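Local coordinates for protein extragenic suppressor (Pyrococcus furiosus, PDB 1XI6) that hydrolyses fructose 1,6-bisphosphate to fructose 6-phosphate and phosphate with the help of magnesium, and weakly dephosphorylates inositol 1-phosphate, at residues Ile124-Met128 against Thr129-Phe133. Numbering follows the deposited sequence.
Sequences IYEPM and TERFF
Glu126 has CG anti to its own nitrogen (chi1 -162°) and stays extended beyond it, while Arg131 starts with CG anti to the carbonyl carbon (chi1 -79°) and runs straight to NE. Because the two form a hydrogen-bonded antiparallel pair and share a face of the sheet, these torsions leave their side chains alongside each other. Arg131 NH2 donates to the syn lone pair of Glu126 OE1 at 3.1 Å, a salt bridge with the guanidinium and carboxylate planes 43° apart. The same oxygen is gripped from above the carboxylate plane by Thr129 OG1, 2.7 Å from OE1, and Thr129 CG2 lies over one face of the guanidinium, toward its rim.

At the backbone the chain reverses in a beta hairpin closed by a G1 bulge, in which Glu130 and Arg131 both face Glu126. Glu126 N bonds to Arg131 O at 2.9 Å, and Glu126 O accepts from Arg131 N and Thr129 N, which approach from opposite faces of its carbonyl plane. Further along, Phe133 N donates to Ile124 O (2.8 Å) and Ile124 N to Phe133 O. On the other face Tyr125 runs alongside Glu130, its OH 3.5 Å from Glu130 CG.

Ile124 lies about 6 Å, side chain to side chain, from Asp95, which probably binds substrate. Helix 184-193 packs on the Ile124, Glu126 and Phe133 face of the hairpin, where Tyr190 OH is hydrogen-bonded to Glu126 OE2; helix 11-28 lines the Tyr125 and Phe132 face, and its Glu26 OE1 is hydrogen-bonded to Tyr125 OH.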
loop_
_atom_site.group_PDB
_atom_site.type_symbol
_atom_site.label_atom_id
_atom_site.label_comp_id
_atom_site.label_asym_id
_atom_site.label_seq_id
_atom_site.Cartn_x
_atom_site.Cartn_y
_atom_site.Cartn_z
ATOM N N ILE A 124 2.750 -6.484 0.230
ATOM C CA ILE A 124 3.476 -5.435 -0.456
ATOM C C ILE A 124 4.814 -6.026 -0.849
ATOM O O ILE A 124 5.553 -6.517 0.001
ATOM C CB ILE A 124 3.631 -4.171 0.403
ATOM C CG1 ILE A 124 2.279 -3.479 0.540
ATOM C CG2 ILE A 124 4.630 -3.206 -0.230
ATOM C CD1 ILE A 124 2.181 -2.502 1.653
ATOM N N TYR A 125 5.104 -6.014 -2.144
ATOM C CA TYR A 125 6.423 -6.395 -2.612
ATOM C C TYR A 125 7.209 -5.168 -3.064
ATOM O O TYR A 125 6.722 -4.373 -3.867
ATOM C CB TYR A 125 6.369 -7.463 -3.713
ATOM C CG TYR A 125 7.747 -7.896 -4.172
ATOM C CD1 TYR A 125 8.235 -7.521 -5.420
ATOM C CD2 TYR A 125 8.577 -8.663 -3.340
ATOM C CE1 TYR A 125 9.517 -7.909 -5.835
ATOM C CE2 TYR A 125 9.862 -9.054 -3.748
ATOM C CZ TYR A 125 10.323 -8.674 -4.994
ATOM O OH TYR A 125 11.576 -9.060 -5.409
ATOM N N GLU A 126 8.423 -5.034 -2.534
ATOM C CA GLU A 126 9.309 -3.927 -2.868
ATOM C C GLU A 126 10.459 -4.417 -3.739
ATOM O O GLU A 126 11.452 -4.901 -3.213
ATOM C CB GLU A 126 9.849 -3.274 -1.603
ATOM C CG GLU A 126 10.400 -1.911 -1.844
ATOM C CD GLU A 126 11.304 -1.400 -0.746
ATOM O OE1 GLU A 126 11.373 -1.999 0.346
ATOM O OE2 GLU A 126 11.957 -0.370 -0.996
ATOM N N PRO A 127 10.326 -4.295 -5.075
ATOM C CA PRO A 127 11.306 -4.894 -5.988
ATOM C C PRO A 127 12.775 -4.501 -5.769
ATOM O O PRO A 127 13.629 -5.376 -5.857
ATOM C CB PRO A 127 10.801 -4.461 -7.373
ATOM C CG PRO A 127 9.363 -4.224 -7.177
ATOM C CD PRO A 127 9.251 -3.617 -5.823
ATOM N N MET A 128 13.059 -3.230 -5.466
ATOM C CA MET A 128 14.452 -2.756 -5.277
ATOM C C MET A 128 15.193 -3.396 -4.105
ATOM O O MET A 128 16.414 -3.530 -4.143
ATOM C CB MET A 128 14.523 -1.228 -5.128
ATOM C CG MET A 128 14.161 -0.430 -6.374
ATOM S SD MET A 128 14.927 -0.922 -7.940
ATOM C CE MET A 128 16.648 -0.549 -7.624
ATOM N N THR A 129 14.452 -3.775 -3.068
ATOM C CA THR A 129 15.017 -4.419 -1.881
ATOM C C THR A 129 14.685 -5.904 -1.810
ATOM O O THR A 129 15.165 -6.596 -0.914
ATOM C CB THR A 129 14.498 -3.774 -0.593
ATOM O OG1 THR A 129 13.071 -3.857 -0.575
ATOM C CG2 THR A 129 14.910 -2.312 -0.501
ATOM N N GLU A 130 13.862 -6.376 -2.749
ATOM C CA GLU A 130 13.323 -7.757 -2.789
ATOM C C GLU A 130 12.548 -8.155 -1.529
ATOM O O GLU A 130 12.604 -9.295 -1.078
ATOM C CB GLU A 130 14.416 -8.773 -3.132
ATOM C CG GLU A 130 14.933 -8.627 -4.551
ATOM C CD GLU A 130 15.964 -9.685 -4.931
ATOM O OE1 GLU A 130 16.315 -9.764 -6.134
ATOM O OE2 GLU A 130 16.429 -10.435 -4.041
ATOM N N ARG A 131 11.820 -7.192 -0.977
ATOM C CA ARG A 131 11.150 -7.357 0.299
ATOM C C ARG A 131 9.711 -7.781 0.127
ATOM O O ARG A 131 8.944 -7.135 -0.582
ATOM C CB ARG A 131 11.219 -6.068 1.106
ATOM C CG ARG A 131 12.546 -5.857 1.776
ATOM C CD ARG A 131 12.424 -4.760 2.769
ATOM N NE ARG A 131 13.719 -4.314 3.257
ATOM C CZ ARG A 131 14.159 -3.066 3.182
ATOM N NH1 ARG A 131 15.348 -2.769 3.665
ATOM N NH2 ARG A 131 13.419 -2.113 2.636
ATOM N N PHE A 132 9.361 -8.873 0.795
ATOM C CA PHE A 132 8.032 -9.448 0.705
ATOM C C PHE A 132 7.295 -9.252 2.014
ATOM O O PHE A 132 7.508 -9.984 2.962
ATOM C CB PHE A 132 8.136 -10.923 0.314
ATOM C CG PHE A 132 6.814 -11.596 0.083
ATOM C CD1 PHE A 132 5.838 -11.009 -0.714
ATOM C CD2 PHE A 132 6.554 -12.837 0.651
ATOM C CE1 PHE A 132 4.619 -11.639 -0.925
ATOM C CE2 PHE A 132 5.342 -13.479 0.447
ATOM C CZ PHE A 132 4.374 -12.884 -0.342
ATOM N N PHE A 133 6.443 -8.237 2.058
ATOM C CA PHE A 133 5.665 -7.927 3.251
ATOM C C PHE A 133 4.332 -8.658 3.222
ATOM O O PHE A 133 3.632 -8.661 2.209
ATOM C CB PHE A 133 5.388 -6.429 3.368
ATOM C CG PHE A 133 6.610 -5.579 3.514
ATOM C CD1 PHE A 133 7.230 -5.027 2.390
ATOM C CD2 PHE A 133 7.131 -5.294 4.779
ATOM C CE1 PHE A 133 8.363 -4.226 2.522
ATOM C CE2 PHE A 133 8.259 -4.492 4.925
ATOM C CZ PHE A 133 8.881 -3.956 3.799
#